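Local coordinates for cobalamin biosynthesis protein CobN (PDB 7C6O) that probably inserts cobalt into the corrin ring in cobalamin biosynthesis, as the large, catalytic subunit of the multi-subunit enzyme cobaltochelatase, at residues L883-T888 and G942-A947; N593-G598 and S889-A894. All blocks are in the same frame, centred on the assembly; numbering follows the deposited sequence.

Interaction 1 (L883-T888 and G942-A947); sequences LSVWGT and GFFRDA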
# COMPACT_ATOMS: atom_id res chain seq x y z
N LEU A 883 -12.50 -14.32 6.44
CA LEU A 883 -12.39 -12.90 6.12
C LEU A 883 -11.17 -12.66 5.25
O LEU A 883 -10.07 -13.13 5.56
CB LEU A 883 -12.29 -12.06 7.40
CG LEU A 883 -12.22 -10.54 7.20
CD1 LEU A 883 -13.55 -10.00 6.69
CD2 LEU A 883 -11.81 -9.84 8.50
N SER A 884 -11.36 -11.92 4.16
CA SER A 884 -10.26 -11.49 3.30
C SER A 884 -9.81 -10.10 3.73
O SER A 884 -10.64 -9.20 3.90
CB SER A 884 -10.68 -11.50 1.83
OG SER A 884 -10.95 -12.81 1.39
N VAL A 885 -8.50 -9.93 3.90
CA VAL A 885 -7.93 -8.73 4.52
C VAL A 885 -6.84 -8.19 3.61
O VAL A 885 -5.88 -8.91 3.29
CB VAL A 885 -7.38 -9.02 5.92
CG1 VAL A 885 -6.66 -7.80 6.47
CG2 VAL A 885 -8.50 -9.46 6.86
N TRP A 886 -6.96 -6.92 3.21
CA TRP A 886 -6.04 -6.28 2.29
C TRP A 886 -5.25 -5.17 2.99
O TRP A 886 -5.74 -4.52 3.91
CB TRP A 886 -6.78 -5.68 1.09
CG TRP A 886 -7.46 -6.67 0.22
CD1 TRP A 886 -7.18 -8.00 0.10
CD2 TRP A 886 -8.56 -6.42 -0.66
NE1 TRP A 886 -8.03 -8.59 -0.80
CE2 TRP A 886 -8.89 -7.64 -1.29
CE3 TRP A 886 -9.30 -5.28 -0.99
CZ2 TRP A 886 -9.92 -7.75 -2.22
CZ3 TRP A 886 -10.33 -5.39 -1.91
CH2 TRP A 886 -10.63 -6.61 -2.52
N GLY A 887 -4.03 -4.95 2.51
CA GLY A 887 -3.21 -3.89 3.07
C GLY A 887 -3.77 -2.51 2.78
O GLY A 887 -3.73 -1.62 3.64
N THR A 888 -4.29 -2.31 1.57
CA THR A 888 -4.85 -1.01 1.22
C THR A 888 -6.04 -0.67 2.12
O THR A 888 -6.24 0.51 2.46
CB THR A 888 -5.24 -0.97 -0.26
OG1 THR A 888 -5.47 0.38 -0.67
CG2 THR A 888 -6.50 -1.80 -0.54
N GLY A 942 -0.85 -10.64 -0.57
CA GLY A 942 0.60 -10.55 -0.58
C GLY A 942 1.10 -9.22 -0.05
O GLY A 942 2.09 -9.17 0.69
N PHE A 943 0.42 -8.13 -0.40
CA PHE A 943 0.87 -6.83 0.07
C PHE A 943 0.64 -6.66 1.57
O PHE A 943 1.46 -6.03 2.25
CB PHE A 943 0.18 -5.69 -0.68
CG PHE A 943 0.57 -4.34 -0.18
CD1 PHE A 943 1.82 -3.81 -0.47
CD2 PHE A 943 -0.30 -3.60 0.62
CE1 PHE A 943 2.19 -2.57 0.01
CE2 PHE A 943 0.07 -2.36 1.11
CZ PHE A 943 1.32 -1.84 0.80
N PHE A 944 -0.47 -7.19 2.09
CA PHE A 944 -0.68 -7.15 3.54
C PHE A 944 0.47 -7.83 4.27
O PHE A 944 0.97 -7.31 5.27
CB PHE A 944 -2.01 -7.80 3.91
CG PHE A 944 -2.37 -7.63 5.36
CD1 PHE A 944 -3.20 -6.59 5.77
CD2 PHE A 944 -1.89 -8.51 6.33
CE1 PHE A 944 -3.53 -6.42 7.10
CE2 PHE A 944 -2.21 -8.35 7.66
CZ PHE A 944 -3.04 -7.30 8.05
N ARG A 945 0.88 -9.00 3.78
CA ARG A 945 2.07 -9.67 4.31
C ARG A 945 3.29 -8.76 4.26
O ARG A 945 4.05 -8.67 5.23
CB ARG A 945 2.30 -10.97 3.53
CG ARG A 945 3.68 -11.58 3.67
CD ARG A 945 3.95 -12.46 2.46
NE ARG A 945 4.14 -11.66 1.25
CZ ARG A 945 3.97 -12.11 0.01
NH1 ARG A 945 3.59 -13.36 -0.21
NH2 ARG A 945 4.18 -11.30 -1.02
N ASP A 946 3.49 -8.07 3.13
CA ASP A 946 4.67 -7.23 2.94
C ASP A 946 4.68 -6.05 3.92
O ASP A 946 5.71 -5.75 4.52
CB ASP A 946 4.72 -6.69 1.51
CG ASP A 946 4.98 -7.76 0.49
OD1 ASP A 946 5.08 -8.95 0.85
OD2 ASP A 946 5.09 -7.40 -0.70
N ALA A 947 3.55 -5.36 4.04
CA ALA A 947 3.50 -4.07 4.71
C ALA A 947 3.12 -4.14 6.18
O ALA A 947 3.43 -3.20 6.93
CB ALA A 947 2.51 -3.14 3.99

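Interaction 2 (N593-G598 and S889-A894); sequences NDPGEG and SAMRTA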
# COMPACT_ATOMS: atom_id res chain seq x y z
N ASN A 593 -6.96 7.40 -2.96
CA ASN A 593 -7.61 6.49 -2.02
C ASN A 593 -7.26 5.03 -2.28
O ASN A 593 -7.98 4.14 -1.81
CB ASN A 593 -9.13 6.69 -2.04
CG ASN A 593 -9.77 6.24 -3.33
OD1 ASN A 593 -9.67 6.91 -4.35
ND2 ASN A 593 -10.45 5.10 -3.29
N ASP A 594 -6.15 4.76 -2.98
CA ASP A 594 -5.61 3.41 -3.12
C ASP A 594 -4.21 3.37 -2.51
O ASP A 594 -3.21 3.16 -3.22
CB ASP A 594 -5.58 2.98 -4.59
CG ASP A 594 -6.96 2.65 -5.13
OD1 ASP A 594 -7.94 2.68 -4.35
OD2 ASP A 594 -7.07 2.36 -6.34
N PRO A 595 -4.10 3.54 -1.19
CA PRO A 595 -2.76 3.64 -0.58
C PRO A 595 -1.92 2.38 -0.70
O PRO A 595 -0.71 2.48 -0.90
CB PRO A 595 -3.08 3.97 0.89
CG PRO A 595 -4.45 3.44 1.10
CD PRO A 595 -5.17 3.65 -0.19
N GLY A 596 -2.53 1.20 -0.57
CA GLY A 596 -1.75 -0.02 -0.58
C GLY A 596 -1.06 -0.26 -1.91
O GLY A 596 0.13 -0.58 -1.97
N GLU A 597 -1.81 -0.10 -3.01
CA GLU A 597 -1.23 -0.36 -4.32
C GLU A 597 -0.17 0.68 -4.67
O GLU A 597 0.86 0.35 -5.28
CB GLU A 597 -2.33 -0.39 -5.37
CG GLU A 597 -3.41 -1.45 -5.10
CD GLU A 597 -4.53 -0.95 -4.19
OE1 GLU A 597 -4.33 0.05 -3.48
OE2 GLU A 597 -5.61 -1.58 -4.19
N GLY A 598 -0.39 1.94 -4.28
CA GLY A 598 0.63 2.95 -4.51
C GLY A 598 1.88 2.70 -3.69
O GLY A 598 3.00 2.90 -4.17
N SER A 889 -6.80 -1.68 2.55
CA SER A 889 -7.91 -1.44 3.47
C SER A 889 -7.41 -1.02 4.84
O SER A 889 -7.97 -0.11 5.46
CB SER A 889 -8.77 -2.70 3.59
OG SER A 889 -9.27 -3.09 2.32
N ALA A 890 -6.36 -1.68 5.35
CA ALA A 890 -5.80 -1.27 6.63
C ALA A 890 -5.27 0.15 6.57
O ALA A 890 -5.33 0.88 7.57
CB ALA A 890 -4.68 -2.24 7.04
N MET A 891 -4.77 0.58 5.42
CA MET A 891 -4.27 1.95 5.29
C MET A 891 -5.40 2.96 5.14
O MET A 891 -5.24 4.12 5.56
CB MET A 891 -3.31 2.04 4.11
CG MET A 891 -2.05 1.21 4.28
SD MET A 891 -1.03 1.23 2.79
CE MET A 891 0.48 0.51 3.42
N ARG A 892 -6.53 2.56 4.55
CA ARG A 892 -7.66 3.47 4.42
C ARG A 892 -8.37 3.70 5.75
O ARG A 892 -8.91 4.79 5.99
CB ARG A 892 -8.68 2.93 3.41
CG ARG A 892 -8.25 2.89 1.95
CD ARG A 892 -9.44 2.39 1.10
NE ARG A 892 -9.10 2.24 -0.31
CZ ARG A 892 -9.31 1.13 -1.01
NH1 ARG A 892 -9.87 0.07 -0.45
NH2 ARG A 892 -8.97 1.09 -2.29
N THR A 893 -8.40 2.68 6.62
CA THR A 893 -9.22 2.70 7.82
C THR A 893 -8.43 2.68 9.12
O THR A 893 -9.04 2.79 10.19
CB THR A 893 -10.17 1.49 7.83
OG1 THR A 893 -9.39 0.30 8.00
CG2 THR A 893 -10.94 1.40 6.52
N ALA A 894 -7.11 2.53 9.05
CA ALA A 894 -6.25 2.29 10.21
C ALA A 894 -6.56 0.96 10.90
O ALA A 894 -6.27 0.80 12.09
CB ALA A 894 -6.30 3.45 11.21
O HOH W 1 -8.66 -1.15 -4.14

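Interaction 1 (L883-T888 and G942-A947)
Phe943, on the first turn of helix 942-947, meets Gly887 with its ring edge: CD2 lies 3.8 Å from Gly887 CA, near the ring plane, and the edge continues toward the amide of Thr888. Its first torsion (chi1 177°, CG opposite the backbone N) throws the ring across the start of helix 887-893, while the methyl of Ala947, from its own helix, lies over one face, toward the rim.

Phe944 follows and makes the larger part of the contact. The edge atom CD1 is 3.7 Å from Gly887 N, which lies in the ring plane, and equally close to the carbonyl carbon of Trp886. Val885 reaches the same ring obliquely through one branch, CG1, 3.5 Å from CE1; chi1 of 174° sends that methyl beside the carbonyl carbon. With no side chain at Gly887, the Phe943 ring edge and the backbone of Phe944 can come in close, Gly887 CA lying 4.2 Å from Phe944 CA.

Arg945 and Asp946 turn to the other side of the helix. There NE and NH2 of the arginine both grip Asp946 OD1, the NE bond measuring 2.9 Å, and Asp946 OD2 is held by Tyr1003 and Gln600.

Strands 880-885 and 935-940 are parallel neighbours in a mixed sheet, joined by a beta-alpha-beta crossover through helix 896-905, elaborated by strands 907-911 and 918-923; the contact sits where each gives way to a helix. Its side-chain chemistry is apolar, which implies joining by close fit, while polar pairing falls to the adjoining backbones, Val885 with Arg939 and Ser941.

Interaction 2 (N593-G598 and S889-A894)
Chi1 of -68° sets CG of Arg892 opposite its carbonyl carbon, and from CG to NE the chain runs extended, carrying the guanidinium to the carbonyl of Asn593 and the carboxylate of Asp594, whose own CG stands opposite its carbonyl carbon and beside the backbone N (chi1 -74°). The example is a helix-to-helix contact at the N-terminal end of helix 595-604, where the side chain of the N-cap residue Asp594 makes no capping bond but turns to a partner on helix 887-893.

Arg892 NE donates a nearly straight bond of 2.7 Å to Asn593 O, almost along the C=O axis and in the guanidinium plane. NH2 adds a weak second bond to that oxygen and a salt bridge of 2.8 Å to Asp594 OD1. It comes from above the carboxylate plane, and the two planes are turned 59° from each other. The buried charge would thus be balanced in part by Asp594, with a long, weak ion pair from NH1 to Asp1062 in addition.

Next to these polar bonds the contact is apolar. Pro595 and Met891 run alongside each other, pointing opposite ways, CG of the proline 3.5 Å from Met891 CB, while the proline ring lies roughly perpendicular to the aliphatic part of Arg892, CD against CG. Met891 SD lies 3.7 Å from Gly596 CA. A water, accepting from Arg892 NH2 at 2.9 Å, donates in turn to Glu597 OE2 at 3.1 Å.

How the interactions relate
Both contacts are buried near the centre of the chain, and both use helix 887-893, but from different ends. Interaction 1 holds its start against the helix that follows the neighbouring strand, beside the same mixed sheet, whereas interaction 2 ties its last turn to helix 595-604, which follows a strand of another sheet. The chemistry shifts accordingly, from apolar aromatic packing at the strand ends to a charged and hydrogen-bonded clasp between parts far apart in sequence. The two touch directly: Thr888 OG1 lies 3.1 Å from Gly596 N, a probable hydrogen bond, and Phe943 CZ packs 3.3 Å from Gly596 O.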